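Local coordinates for putative curved DNA-binding protein (Chaetomium thermophilum var. thermophilum DSM 1495, PDB 4IPA) that is an Arx1 with a methionine aminopeptidase-like (M24) fold, linked to ribosome biogenesis, and perhaps binds DNA, at residues A[268-280]-A[292-306]. Numbering follows the deposited sequence.
With SO4 (sulfate ion), chain E.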
ATOM      1  N   GLU A 268      -7.671 -18.488  -5.922  1.00 24.73           N
ATOM      2  CA  GLU A 268      -7.011 -19.526  -6.723  1.00 26.31           C
ATOM      3  C   GLU A 268      -6.078 -18.993  -7.814  1.00 21.85           C
ATOM      4  O   GLU A 268      -5.364 -19.760  -8.459  1.00 23.17           O
ATOM      5  CB  GLU A 268      -8.055 -20.492  -7.318  1.00 31.03           C
ATOM      6  CG  GLU A 268      -8.886 -21.246  -6.268  1.00 35.70           C
ATOM      7  CD  GLU A 268     -10.040 -22.068  -6.866  1.00 41.61           C
ATOM      8  OE1 GLU A 268     -10.932 -21.482  -7.538  1.00 42.54           O
ATOM      9  OE2 GLU A 268     -10.059 -23.300  -6.643  1.00 36.07           O
ATOM     10  N   GLN A 269      -6.076 -17.685  -8.021  1.00 18.00           N
ATOM     11  CA  GLN A 269      -5.136 -17.088  -8.961  1.00 20.70           C
ATOM     12  C   GLN A 269      -3.696 -17.374  -8.544  1.00 22.23           C
ATOM     13  O   GLN A 269      -3.388 -17.512  -7.367  1.00 16.98           O
ATOM     14  CB  GLN A 269      -5.355 -15.579  -9.102  1.00 22.09           C
ATOM     15  CG  GLN A 269      -6.681 -15.214  -9.761  1.00 20.10           C
ATOM     16  CD  GLN A 269      -7.841 -15.228  -8.776  1.00 30.18           C
ATOM     17  OE1 GLN A 269      -7.642 -15.384  -7.565  1.00 23.72           O
ATOM     18  NE2 GLN A 269      -9.066 -15.057  -9.293  1.00 25.68           N
ATOM     19  N   ARG A 270      -2.829 -17.498  -9.535  1.00 20.96           N
ATOM     20  CA  ARG A 270      -1.428 -17.762  -9.304  1.00 22.84           C
ATOM     21  C   ARG A 270      -0.766 -16.613  -8.517  1.00 19.46           C
ATOM     22  O   ARG A 270      -0.953 -15.436  -8.834  1.00 13.03           O
ATOM     23  CB  ARG A 270      -0.769 -17.944 -10.662  1.00 19.65           C
ATOM     24  CG  ARG A 270       0.729 -18.066 -10.667  1.00 21.00           C
ATOM     25  CD  ARG A 270       1.184 -18.272 -12.108  1.00 22.80           C
ATOM     26  NE  ARG A 270       1.859 -19.546 -12.181  1.00 36.70           N
ATOM     27  CZ  ARG A 270       1.495 -20.575 -12.925  1.00 33.06           C
ATOM     28  NH1 ARG A 270       0.456 -20.506 -13.749  1.00 30.45           N
ATOM     29  NH2 ARG A 270       2.217 -21.677 -12.853  1.00 40.77           N
ATOM     30  N   ALA A 271      -0.016 -16.963  -7.479  1.00 17.28           N
ATOM     31  CA  ALA A 271       0.800 -15.988  -6.747  1.00 17.65           C
ATOM     32  C   ALA A 271       1.947 -15.506  -7.637  1.00 20.75           C
ATOM     33  O   ALA A 271       2.852 -16.295  -7.973  1.00 21.12           O
ATOM     34  CB  ALA A 271       1.359 -16.617  -5.490  1.00 18.06           C
ATOM     35  N   THR A 272       1.922 -14.230  -8.022  1.00 17.60           N
ATOM     36  CA  THR A 272       3.005 -13.678  -8.834  1.00 14.91           C
ATOM     37  C   THR A 272       3.827 -12.650  -8.086  1.00 14.69           C
ATOM     38  O   THR A 272       4.976 -12.392  -8.443  1.00 19.45           O
ATOM     39  CB  THR A 272       2.483 -13.063 -10.144  1.00 17.70           C
ATOM     40  OG1 THR A 272       1.583 -11.985  -9.839  1.00 15.74           O
ATOM     41  CG2 THR A 272       1.764 -14.140 -10.994  1.00 16.71           C
ATOM     42  N   LEU A 273       3.246 -12.063  -7.048  1.00 15.71           N
ATOM     43  CA  LEU A 273       3.930 -11.031  -6.275  1.00 13.13           C
ATOM     44  C   LEU A 273       4.883 -11.649  -5.253  1.00 13.98           C
ATOM     45  O   LEU A 273       4.479 -12.473  -4.446  1.00 16.41           O
ATOM     46  CB  LEU A 273       2.904 -10.136  -5.579  1.00 15.50           C
ATOM     47  CG  LEU A 273       3.438  -8.927  -4.812  1.00 16.86           C
ATOM     48  CD1 LEU A 273       4.005  -7.913  -5.803  1.00 14.59           C
ATOM     49  CD2 LEU A 273       2.326  -8.301  -3.987  1.00 17.72           C
ATOM     50  N   HIS A 274       6.154 -11.256  -5.297  1.00 15.34           N
ATOM     51  CA  HIS A 274       7.182 -11.841  -4.432  1.00 16.37           C
ATOM     52  C   HIS A 274       8.238 -10.788  -4.078  1.00 15.53           C
ATOM     53  O   HIS A 274       8.246  -9.696  -4.631  1.00 15.78           O
ATOM     54  CB  HIS A 274       7.921 -13.001  -5.139  1.00 16.93           C
ATOM     55  CG  HIS A 274       7.029 -14.094  -5.651  1.00 17.14           C
ATOM     56  ND1 HIS A 274       7.076 -15.382  -5.154  1.00 15.59           N
ATOM     57  CD2 HIS A 274       6.111 -14.102  -6.645  1.00 12.18           C
ATOM     58  CE1 HIS A 274       6.204 -16.132  -5.807  1.00 14.72           C
ATOM     59  NE2 HIS A 274       5.598 -15.381  -6.706  1.00 16.89           N
ATOM     60  N   ARG A 275       9.140 -11.129  -3.166  1.00 16.89           N
ATOM     61  CA  ARG A 275      10.334 -10.319  -2.933  1.00 18.67           C
ATOM     62  C   ARG A 275      11.460 -11.176  -2.366  1.00 18.70           C
ATOM     63  O   ARG A 275      11.214 -12.153  -1.660  1.00 16.00           O
ATOM     64  CB  ARG A 275      10.038  -9.128  -2.007  1.00 16.54           C
ATOM     65  CG  ARG A 275      10.063  -9.445  -0.529  1.00 19.31           C
ATOM     66  CD  ARG A 275       9.955  -8.161   0.284  1.00 20.72           C
ATOM     67  NE  ARG A 275       9.942  -8.430   1.716  1.00 28.00           N
ATOM     68  CZ  ARG A 275      11.037  -8.532   2.471  1.00 30.97           C
ATOM     69  NH1 ARG A 275      12.243  -8.386   1.937  1.00 27.66           N
ATOM     70  NH2 ARG A 275      10.924  -8.787   3.765  1.00 28.14           N
ATOM     71  N   ARG A 276      12.694 -10.806  -2.688  1.00 20.97           N
ATOM     72  CA  ARG A 276      13.865 -11.468  -2.118  1.00 22.04           C
ATOM     73  C   ARG A 276      13.959 -11.192  -0.635  1.00 21.00           C
ATOM     74  O   ARG A 276      13.739 -10.063  -0.219  1.00 25.34           O
ATOM     75  CB  ARG A 276      15.136 -10.940  -2.772  1.00 26.48           C
ATOM     76  CG  ARG A 276      15.841 -11.933  -3.651  1.00 30.90           C
ATOM     77  CD  ARG A 276      17.080 -11.313  -4.283  1.00 26.17           C
ATOM     78  NE  ARG A 276      18.214 -11.402  -3.381  1.00 33.33           N
ATOM     79  CZ  ARG A 276      18.776 -10.366  -2.774  1.00 36.01           C
ATOM     80  NH1 ARG A 276      18.325  -9.135  -2.987  1.00 27.29           N
ATOM     81  NH2 ARG A 276      19.803 -10.570  -1.961  1.00 35.45           N
ATOM     82  N   THR A 277      14.273 -12.218   0.160  1.00 24.88           N
ATOM     83  CA  THR A 277      14.598 -12.037   1.580  1.00 26.75           C
ATOM     84  C   THR A 277      16.106 -12.120   1.792  1.00 31.17           C
ATOM     85  O   THR A 277      16.862 -12.379   0.854  1.00 28.82           O
ATOM     86  CB  THR A 277      13.969 -13.120   2.476  1.00 27.52           C
ATOM     87  OG1 THR A 277      14.580 -14.386   2.199  1.00 29.14           O
ATOM     88  CG2 THR A 277      12.459 -13.217   2.259  1.00 27.07           C
ATOM     89  N   ASN A 278      16.541 -11.935   3.031  1.00 37.22           N
ATOM     90  CA  ASN A 278      17.970 -12.025   3.339  1.00 40.59           C
ATOM     91  C   ASN A 278      18.450 -13.416   3.796  1.00 35.56           C
ATOM     92  O   ASN A 278      19.617 -13.582   4.153  1.00 40.10           O
ATOM     93  CB  ASN A 278      18.404 -10.922   4.322  1.00 39.32           C
ATOM     94  CG  ASN A 278      18.498  -9.545   3.659  1.00 44.77           C
ATOM     95  OD1 ASN A 278      17.860  -8.585   4.096  1.00 50.97           O
ATOM     96  ND2 ASN A 278      19.293  -9.448   2.598  1.00 41.26           N
ATOM     97  N   ASN A 279      17.564 -14.411   3.761  1.00 34.01           N
ATOM     98  CA  ASN A 279      17.952 -15.799   4.039  1.00 31.85           C
ATOM     99  C   ASN A 279      19.043 -16.325   3.098  1.00 31.60           C
ATOM    100  O   ASN A 279      19.094 -15.966   1.923  1.00 27.16           O
ATOM    101  CB  ASN A 279      16.740 -16.731   3.992  1.00 30.94           C
ATOM    102  CG  ASN A 279      15.781 -16.502   5.146  1.00 42.74           C
ATOM    103  OD1 ASN A 279      16.172 -16.029   6.216  1.00 40.11           O
ATOM    104  ND2 ASN A 279      14.510 -16.845   4.933  1.00 43.75           N
ATOM    105  N   THR A 280      19.903 -17.193   3.622  1.00 31.19           N
ATOM    106  CA  THR A 280      21.075 -17.658   2.876  1.00 35.32           C
ATOM    107  C   THR A 280      20.952 -19.058   2.272  1.00 34.42           C
ATOM    108  O   THR A 280      21.930 -19.575   1.725  1.00 33.41           O
ATOM    109  CB  THR A 280      22.335 -17.634   3.749  1.00 33.02           C
ATOM    110  OG1 THR A 280      22.074 -18.335   4.976  1.00 31.52           O
ATOM    111  CG2 THR A 280      22.737 -16.191   4.047  1.00 36.49           C
ATOM    112  N   TYR A 292      16.969 -16.169  -9.269  1.00 20.86           N
ATOM    113  CA  TYR A 292      17.401 -15.510  -8.054  1.00 22.79           C
ATOM    114  C   TYR A 292      18.355 -14.355  -8.355  1.00 23.11           C
ATOM    115  O   TYR A 292      18.209 -13.255  -7.814  1.00 20.73           O
ATOM    116  CB  TYR A 292      18.087 -16.500  -7.121  1.00 24.83           C
ATOM    117  CG  TYR A 292      18.517 -15.835  -5.839  1.00 23.15           C
ATOM    118  CD1 TYR A 292      19.744 -15.192  -5.746  1.00 20.91           C
ATOM    119  CD2 TYR A 292      17.676 -15.820  -4.738  1.00 22.51           C
ATOM    120  CE1 TYR A 292      20.131 -14.568  -4.577  1.00 27.04           C
ATOM    121  CE2 TYR A 292      18.051 -15.203  -3.560  1.00 26.28           C
ATOM    122  CZ  TYR A 292      19.281 -14.580  -3.483  1.00 26.64           C
ATOM    123  OH  TYR A 292      19.639 -13.960  -2.319  1.00 22.53           O
ATOM    124  N   SER A 293      19.324 -14.610  -9.230  1.00 23.79           N
ATOM    125  CA  SER A 293      20.297 -13.589  -9.603  1.00 26.65           C
ATOM    126  C   SER A 293      19.674 -12.499 -10.442  1.00 19.30           C
ATOM    127  O   SER A 293      19.963 -11.331 -10.242  1.00 20.75           O
ATOM    128  CB  SER A 293      21.495 -14.199 -10.328  1.00 25.07           C
ATOM    129  OG  SER A 293      22.205 -15.014  -9.421  1.00 35.39           O
ATOM    130  N   GLU A 294      18.818 -12.882 -11.375  1.00 19.48           N
ATOM    131  CA  GLU A 294      18.079 -11.887 -12.151  1.00 25.43           C
ATOM    132  C   GLU A 294      17.346 -10.905 -11.223  1.00 21.80           C
ATOM    133  O   GLU A 294      17.309  -9.697 -11.479  1.00 19.13           O
ATOM    134  CB  GLU A 294      17.066 -12.556 -13.086  1.00 22.86           C
ATOM    135  CG  GLU A 294      16.171 -11.562 -13.809  1.00 24.87           C
ATOM    136  CD  GLU A 294      15.062 -12.225 -14.610  1.00 29.27           C
ATOM    137  OE1 GLU A 294      14.883 -13.449 -14.487  1.00 28.15           O
ATOM    138  OE2 GLU A 294      14.363 -11.520 -15.368  1.00 31.38           O
ATOM    139  N   VAL A 295      16.773 -11.433 -10.143  1.00 20.77           N
ATOM    140  CA  VAL A 295      15.955 -10.621  -9.252  1.00 19.45           C
ATOM    141  C   VAL A 295      16.830  -9.774  -8.329  1.00 20.95           C
ATOM    142  O   VAL A 295      16.555  -8.598  -8.101  1.00 17.39           O
ATOM    143  CB  VAL A 295      15.001 -11.487  -8.425  1.00 19.66           C
ATOM    144  CG1 VAL A 295      14.422 -10.676  -7.270  1.00 19.72           C
ATOM    145  CG2 VAL A 295      13.904 -12.052  -9.300  1.00 18.50           C
ATOM    146  N   GLN A 296      17.893 -10.371  -7.806  1.00 18.72           N
ATOM    147  CA  GLN A 296      18.797  -9.624  -6.952  1.00 21.55           C
ATOM    148  C   GLN A 296      19.299  -8.378  -7.671  1.00 22.53           C
ATOM    149  O   GLN A 296      19.311  -7.281  -7.108  1.00 25.36           O
ATOM    150  CB  GLN A 296      19.989 -10.481  -6.526  1.00 23.22           C
ATOM    151  CG  GLN A 296      21.076  -9.675  -5.830  1.00 31.14           C
ATOM    152  CD  GLN A 296      22.083 -10.552  -5.107  1.00 41.83           C
ATOM    153  OE1 GLN A 296      22.399 -11.651  -5.559  1.00 45.86           O
ATOM    154  NE2 GLN A 296      22.585 -10.071  -3.970  1.00 45.51           N
ATOM    155  N   LYS A 297      19.690  -8.549  -8.928  1.00 19.70           N
ATOM    156  CA  LYS A 297      20.229  -7.447  -9.708  1.00 23.71           C
ATOM    157  C   LYS A 297      19.193  -6.398 -10.098  1.00 23.63           C
ATOM    158  O   LYS A 297      19.457  -5.203 -10.028  1.00 24.01           O
ATOM    159  CB  LYS A 297      20.978  -7.975 -10.932  1.00 27.12           C
ATOM    160  CG  LYS A 297      22.283  -8.685 -10.569  1.00 34.52           C
ATOM    161  CD  LYS A 297      22.774  -9.566 -11.719  1.00 45.48           C
ATOM    162  CE  LYS A 297      24.306  -9.722 -11.719  1.00 46.24           C
ATOM    163  NZ  LYS A 297      24.795 -10.612 -12.826  1.00 51.09           N
ATOM    164  N   LYS A 298      18.009  -6.822 -10.503  1.00 20.87           N
ATOM    165  CA  LYS A 298      17.027  -5.844 -10.929  1.00 21.25           C
ATOM    166  C   LYS A 298      16.277  -5.208  -9.733  1.00 24.67           C
ATOM    167  O   LYS A 298      16.099  -3.995  -9.671  1.00 20.06           O
ATOM    168  CB  LYS A 298      16.065  -6.476 -11.933  1.00 24.93           C
ATOM    169  CG  LYS A 298      14.880  -5.604 -12.319  1.00 29.22           C
ATOM    170  CD  LYS A 298      14.876  -5.314 -13.811  1.00 30.78           C
ATOM    171  CE  LYS A 298      13.466  -5.137 -14.347  1.00 36.25           C
ATOM    172  NZ  LYS A 298      13.197  -3.734 -14.771  1.00 40.15           N
ATOM    173  N   PHE A 299      15.869  -6.026  -8.771  1.00 21.23           N
ATOM    174  CA  PHE A 299      14.946  -5.559  -7.744  1.00 17.62           C
ATOM    175  C   PHE A 299      15.570  -5.463  -6.357  1.00 18.96           C
ATOM    176  O   PHE A 299      15.010  -4.818  -5.473  1.00 16.79           O
ATOM    177  CB  PHE A 299      13.709  -6.474  -7.694  1.00 16.52           C
ATOM    178  CG  PHE A 299      12.965  -6.542  -8.988  1.00 18.60           C
ATOM    179  CD1 PHE A 299      12.269  -5.433  -9.462  1.00 18.82           C
ATOM    180  CD2 PHE A 299      12.976  -7.698  -9.751  1.00 20.46           C
ATOM    181  CE1 PHE A 299      11.608  -5.484 -10.662  1.00 19.30           C
ATOM    182  CE2 PHE A 299      12.305  -7.748 -10.959  1.00 16.55           C
ATOM    183  CZ  PHE A 299      11.624  -6.648 -11.409  1.00 17.34           C
ATOM    184  N   GLY A 300      16.714  -6.113  -6.159  1.00 15.69           N
ATOM    185  CA  GLY A 300      17.276  -6.202  -4.828  1.00 15.85           C
ATOM    186  C   GLY A 300      16.300  -6.884  -3.884  1.00 20.54           C
ATOM    187  O   GLY A 300      15.926  -8.039  -4.085  1.00 16.87           O
ATOM    188  N   THR A 301      15.857  -6.167  -2.860  1.00 19.94           N
ATOM    189  CA  THR A 301      14.963  -6.756  -1.878  1.00 21.22           C
ATOM    190  C   THR A 301      13.543  -6.190  -2.000  1.00 20.83           C
ATOM    191  O   THR A 301      12.720  -6.342  -1.090  1.00 21.01           O
ATOM    192  CB  THR A 301      15.500  -6.510  -0.472  1.00 25.32           C
ATOM    193  OG1 THR A 301      15.735  -5.108  -0.318  1.00 27.03           O
ATOM    194  CG2 THR A 301      16.833  -7.246  -0.279  1.00 24.62           C
ATOM    195  N   PHE A 302      13.256  -5.549  -3.130  1.00 17.13           N
ATOM    196  CA  PHE A 302      11.949  -4.936  -3.328  1.00 15.31           C
ATOM    197  C   PHE A 302      10.928  -5.871  -4.002  1.00 18.16           C
ATOM    198  O   PHE A 302      11.289  -6.757  -4.788  1.00 15.35           O
ATOM    199  CB  PHE A 302      12.083  -3.605  -4.068  1.00 16.22           C
ATOM    200  CG  PHE A 302      12.740  -2.512  -3.241  1.00 19.66           C
ATOM    201  CD1 PHE A 302      12.012  -1.826  -2.265  1.00 15.28           C
ATOM    202  CD2 PHE A 302      14.081  -2.168  -3.444  1.00 14.58           C
ATOM    203  CE1 PHE A 302      12.606  -0.819  -1.491  1.00 16.42           C
ATOM    204  CE2 PHE A 302      14.692  -1.158  -2.688  1.00 18.02           C
ATOM    205  CZ  PHE A 302      13.952  -0.474  -1.702  1.00 18.81           C
ATOM    206  N   PRO A 303       9.640  -5.685  -3.683  1.00 18.50           N
ATOM    207  CA  PRO A 303       8.627  -6.551  -4.298  1.00 14.61           C
ATOM    208  C   PRO A 303       8.661  -6.464  -5.807  1.00 15.90           C
ATOM    209  O   PRO A 303       8.993  -5.417  -6.369  1.00 16.83           O
ATOM    210  CB  PRO A 303       7.310  -6.006  -3.740  1.00 15.21           C
ATOM    211  CG  PRO A 303       7.707  -5.400  -2.388  1.00 11.71           C
ATOM    212  CD  PRO A 303       9.067  -4.793  -2.660  1.00 18.17           C
ATOM    213  N   PHE A 304       8.359  -7.585  -6.460  1.00 17.14           N
ATOM    214  CA  PHE A 304       8.312  -7.644  -7.913  1.00 17.05           C
ATOM    215  C   PHE A 304       7.246  -8.644  -8.344  1.00 17.17           C
ATOM    216  O   PHE A 304       6.791  -9.477  -7.544  1.00 15.21           O
ATOM    217  CB  PHE A 304       9.678  -8.042  -8.478  1.00 16.88           C
ATOM    218  CG  PHE A 304      10.103  -9.412  -8.086  1.00 15.77           C
ATOM    219  CD1 PHE A 304      10.747  -9.639  -6.876  1.00 14.34           C
ATOM    220  CD2 PHE A 304       9.858 -10.480  -8.922  1.00 15.23           C
ATOM    221  CE1 PHE A 304      11.121 -10.910  -6.510  1.00 16.49           C
ATOM    222  CE2 PHE A 304      10.245 -11.765  -8.562  1.00 15.64           C
ATOM    223  CZ  PHE A 304      10.865 -11.980  -7.352  1.00 15.61           C
ATOM    224  N   SER A 305       6.826  -8.535  -9.599  1.00 13.39           N
ATOM    225  CA  SER A 305       5.888  -9.489 -10.169  1.00 17.63           C
ATOM    226  C   SER A 305       6.652 -10.480 -11.034  1.00 17.20           C
ATOM    227  O   SER A 305       7.556 -10.090 -11.758  1.00 19.64           O
ATOM    228  CB  SER A 305       4.846  -8.760 -11.024  1.00 18.09           C
ATOM    229  OG  SER A 305       4.007  -9.692 -11.686  1.00 16.72           O
ATOM    230  N   LEU A 306       6.288 -11.755 -10.977  1.00 20.13           N
ATOM    231  CA  LEU A 306       6.859 -12.735 -11.909  1.00 18.34           C
ATOM    232  C   LEU A 306       6.705 -12.328 -13.381  1.00 17.55           C
ATOM    233  O   LEU A 306       7.529 -12.681 -14.215  1.00 20.00           O
ATOM    234  CB  LEU A 306       6.227 -14.106 -11.707  1.00 16.11           C
ATOM    235  CG  LEU A 306       6.434 -14.852 -10.387  1.00 17.35           C
ATOM    236  CD1 LEU A 306       5.797 -16.245 -10.505  1.00 16.52           C
ATOM    237  CD2 LEU A 306       7.895 -14.965 -10.017  1.00 16.16           C
TER
HETATM  238  S   SO4 E 501       2.033 -24.545 -14.325  1.00 58.48           S
HETATM  239  O1  SO4 E 501       0.646 -24.182 -14.610  1.00 63.16           O
HETATM  240  O2  SO4 E 501       2.398 -24.041 -13.013  1.00 40.41           O
HETATM  241  O3  SO4 E 501       2.180 -26.001 -14.334  1.00 57.71           O
HETATM  242  O4  SO4 E 501       2.905 -23.969 -15.340  1.00 47.47           O
HETATM  243  O   HOH W   1      13.253  -8.576  -4.255  1.00 19.02           O
HETATM  244  O   HOH W   2      18.099 -14.527  -0.158  1.00 26.20           O
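Tyr292 meets Arg276 where helix 286-299 packs across the central strand of an antiparallel three-stranded sheet in this M24-family protein; its 292-299 part crosses strand 273-276 at -83°. Tyr292 OH, in the plane of the Arg276 guanidinium, accepts a hydrogen bond from NE (3.1 Å) and a weak one from NH2; the ring stands almost perpendicular, with Arg276 CD over one face. Val295 CG1 touches that CD, and Gln296 stacks on the Arg276 guanidinium, CG 3.9 Å above the plane over its centre and the amide turned 25°. Gly300 O receives Arg276 NH1 (2.9 Å) from above the carbonyl plane; a bend at chi3 (85°) turns the guanidinium between this carbonyl and the phenol. Thr301 CG2 touches Arg276 NH1, and a water bridges Arg276 N to Gly300 O and Phe302 O. Replacing Arg276 by alanine is likely to cost Tyr292 OH its guanidinium donors, leave Gly300 O to the water and open a gap beside Gln296. Pro303 CA packs on CB of Arg275, whose guanidinium salt-bridges Glu226. Phe304 exchanges two backbone hydrogen bonds with His274. Leu306 CD2 makes an off-centre CH-pi contact 4.3 Å from the His274 ring centroid; His274 NE2 donates to Ala271 O (3.2 Å).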